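Local structure of 3-oxoacyl-(Acyl-carrier protein) synthase (Burkholderia xenovorans, 4EFI) at residues Q15-A20 and N140-G145. The protein probably acts as a 3-oxoacyl-(acyl-carrier protein) synthase, a thiolase-fold condensing enzyme of the KAS III family. Numbering follows the deposited sequence. Where two conformers were deposited one is given.
Sequences QGARIA and NLIQTG. With FMT (formic acid), chain D.
Gln143, on the last turn of its helix, reaches across to the backbone of Gln15 and makes the one hydrogen bond between the two segments: Gln15 N donates to Gln143 OE1 over 3.1 Å, at 154°. The donor stands above the amide plane of Gln143 instead of meeting a lone pair. An extended side chain, with CG anti to the backbone N (chi1 -178°), carries this amide past the Gln15 carbonyl, whose O lies 3.3 Å from Gln143 CG. Gln15 CG lies across the end of Gln143, 3.6 Å from its NE2, and the two side-chain amides are turned almost perpendicular, 81° apart.

Apolar contact is made by Ile142 CG2, 3.8 Å from Ala17 CB. The same methyl is in van der Waals contact with the carbonyl O of Gly16, where the chain bends with positive phi and comes close to the helix. Gly16 N donates to O1 of a formic acid molecule, probably from the crystallisation liquor, at 2.8 Å. The helix itself finishes in a Schellman motif at Gly145, while Asn140 O accepts from both Thr144 N and Thr144 OG1, on opposite faces of its plane.

The contact thus packs the C-terminal end of helix 130-143 on the mixed sheet holding strand 17-26, a helix-on-sheet layer of the thiolase-type fold. Ile142 also touches Leu182 and Thr184 of the adjacent antiparallel strand 176-184, and Met139, further back along the helix, covers Ala17 and Ile19.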
ATOM      1  N   GLN A  15      12.793  16.633   6.066  1.00 15.65           N
ATOM      2  CA  GLN A  15      12.323  17.948   5.687  1.00 16.07           C
ATOM      3  C   GLN A  15      12.848  18.265   4.292  1.00 18.25           C
ATOM      4  O   GLN A  15      13.783  17.625   3.817  1.00 19.63           O
ATOM      5  CB  GLN A  15      12.735  19.012   6.698  1.00 23.97           C
ATOM      6  CG  GLN A  15      14.199  19.201   6.874  1.00 28.23           C
ATOM      7  CD  GLN A  15      14.499  20.211   7.985  1.00 34.32           C
ATOM      8  OE1 GLN A  15      13.685  21.095   8.278  1.00 41.00           O
ATOM      9  NE2 GLN A  15      15.647  20.056   8.628  1.00 40.77           N
ATOM     10  N   GLY A  16      12.216  19.205   3.614  1.00 17.25           N
ATOM     11  CA  GLY A  16      12.693  19.624   2.311  1.00 15.92           C
ATOM     12  C   GLY A  16      12.104  18.858   1.138  1.00 14.72           C
ATOM     13  O   GLY A  16      12.582  19.017   0.020  1.00 17.00           O
ATOM     14  N   ALA A  17      11.063  18.066   1.376  1.00 13.79           N
ATOM     15  CA  ALA A  17      10.411  17.300   0.319  1.00 13.84           C
ATOM     16  C   ALA A  17       8.919  17.255   0.550  1.00 15.02           C
ATOM     17  O   ALA A  17       8.477  17.258   1.699  1.00 17.26           O
ATOM     18  CB  ALA A  17      10.952  15.875   0.283  1.00 15.08           C
ATOM     19  N   ARG A  18       8.142  17.196  -0.525  0.57 13.72           N
ATOM     20  CA  ARG A  18       6.691  17.154  -0.425  0.57 13.70           C
ATOM     21  C   ARG A  18       6.114  16.214  -1.463  0.57 13.00           C
ATOM     22  O   ARG A  18       6.712  15.974  -2.523  0.57 14.02           O
ATOM     23  CB  ARG A  18       6.085  18.553  -0.624  0.57 15.74           C
ATOM     24  CG  ARG A  18       6.368  19.180  -1.978  0.57 16.32           C
ATOM     25  CD  ARG A  18       5.819  20.609  -2.113  0.57 20.37           C
ATOM     26  NE  ARG A  18       4.374  20.645  -2.333  0.57 20.88           N
ATOM     27  CZ  ARG A  18       3.790  20.469  -3.516  0.57 19.78           C
ATOM     28  NH1 ARG A  18       2.469  20.511  -3.614  0.57 28.23           N
ATOM     29  NH2 ARG A  18       4.525  20.245  -4.596  0.57 22.07           N
ATOM     30  N   ILE A  19       4.946  15.670  -1.154  1.00 12.71           N
ATOM     31  CA  ILE A  19       4.162  14.961  -2.133  1.00 12.68           C
ATOM     32  C   ILE A  19       3.619  15.990  -3.126  1.00 13.07           C
ATOM     33  O   ILE A  19       2.994  16.987  -2.735  1.00 14.16           O
ATOM     34  CB  ILE A  19       3.012  14.179  -1.485  1.00 12.77           C
ATOM     35  CG1 ILE A  19       3.577  13.093  -0.574  1.00 12.79           C
ATOM     36  CG2 ILE A  19       2.117  13.581  -2.553  1.00 14.82           C
ATOM     37  CD1 ILE A  19       2.529  12.362   0.259  1.00 14.90           C
ATOM     38  N   ALA A  20       3.850  15.742  -4.414  1.00 12.53           N
ATOM     39  CA  ALA A  20       3.425  16.644  -5.475  1.00 13.15           C
ATOM     40  C   ALA A  20       2.195  16.155  -6.250  1.00 12.40           C
ATOM     41  O   ALA A  20       1.567  16.943  -6.959  1.00 14.55           O
ATOM     42  CB  ALA A  20       4.587  16.856  -6.444  1.00 15.10           C
ATOM     43  N   ASN A 140      13.938  11.102   1.971  1.00 13.14           N
ATOM     44  CA  ASN A 140      15.331  11.083   2.383  1.00 15.29           C
ATOM     45  C   ASN A 140      16.254  11.329   1.174  1.00 13.12           C
ATOM     46  O   ASN A 140      17.209  12.118   1.299  1.00 15.79           O
ATOM     47  CB  ASN A 140      15.656   9.746   3.060  1.00 15.98           C
ATOM     48  CG  ASN A 140      17.097   9.653   3.499  1.00 16.44           C
ATOM     49  OD1 ASN A 140      17.430   9.912   4.644  1.00 22.70           O
ATOM     50  ND2 ASN A 140      17.937   9.241   2.617  1.00 17.49           N
ATOM     51  N   LEU A 141      15.957  10.732   0.030  1.00 14.36           N
ATOM     52  CA  LEU A 141      16.775  10.960  -1.171  1.00 15.19           C
ATOM     53  C   LEU A 141      16.785  12.456  -1.537  1.00 15.03           C
ATOM     54  O   LEU A 141      17.818  13.017  -1.897  1.00 16.17           O
ATOM     55  CB  LEU A 141      16.242  10.159  -2.360  1.00 17.23           C
ATOM     56  CG  LEU A 141      16.347   8.619  -2.384  1.00 21.06           C
ATOM     57  CD1 LEU A 141      15.738   8.051  -3.656  1.00 24.57           C
ATOM     58  CD2 LEU A 141      17.791   8.207  -2.249  1.00 25.69           C
ATOM     59  N   ILE A 142      15.636  13.106  -1.440  1.00 13.26           N
ATOM     60  CA  ILE A 142      15.530  14.507  -1.789  1.00 13.59           C
ATOM     61  C   ILE A 142      16.231  15.367  -0.743  1.00 16.15           C
ATOM     62  O   ILE A 142      17.018  16.248  -1.088  1.00 16.54           O
ATOM     63  CB  ILE A 142      14.054  14.884  -1.959  1.00 12.84           C
ATOM     64  CG1 ILE A 142      13.533  14.240  -3.237  1.00 13.09           C
ATOM     65  CG2 ILE A 142      13.877  16.416  -2.003  1.00 14.87           C
ATOM     66  CD1 ILE A 142      12.018  14.259  -3.366  1.00 14.96           C
ATOM     67  N   GLN A 143      16.000  15.106   0.533  1.00 13.52           N
ATOM     68  CA  GLN A 143      16.646  15.890   1.581  1.00 15.96           C
ATOM     69  C   GLN A 143      18.177  15.853   1.506  1.00 16.77           C
ATOM     70  O   GLN A 143      18.825  16.870   1.806  1.00 20.73           O
ATOM     71  CB  GLN A 143      16.162  15.420   2.959  1.00 15.40           C
ATOM     72  CG  GLN A 143      16.745  16.223   4.109  1.00 18.40           C
ATOM     73  CD  GLN A 143      16.160  15.852   5.459  1.00 19.63           C
ATOM     74  OE1 GLN A 143      15.358  14.934   5.574  1.00 20.56           O
ATOM     75  NE2 GLN A 143      16.579  16.566   6.493  1.00 22.17           N
ATOM     76  N   THR A 144      18.722  14.685   1.147  1.00 16.40           N
ATOM     77  CA  THR A 144      20.176  14.428   1.113  1.00 18.88           C
ATOM     78  C   THR A 144      20.805  14.837  -0.209  1.00 23.01           C
ATOM     79  O   THR A 144      22.022  14.648  -0.422  1.00 24.83           O
ATOM     80  CB  THR A 144      20.552  12.919   1.414  1.00 17.74           C
ATOM     81  OG1 THR A 144      20.098  12.036   0.365  1.00 21.70           O
ATOM     82  CG2 THR A 144      19.950  12.480   2.651  1.00 26.45           C
ATOM     83  N   GLY A 145      19.987  15.391  -1.106  1.00 19.39           N
ATOM     84  CA  GLY A 145      20.476  15.912  -2.372  1.00 21.34           C
ATOM     85  C   GLY A 145      20.781  14.854  -3.414  1.00 19.19           C
ATOM     86  O   GLY A 145      21.483  15.128  -4.387  1.00 22.43           O
TER
HETATM   87  C   FMT D 403       9.649  21.323   3.156  1.00 20.00           C
HETATM   88  O1  FMT D 403      10.156  21.049   4.230  1.00 20.00           O
HETATM   89  O2  FMT D 403       8.393  20.954   2.921  1.00 20.00           O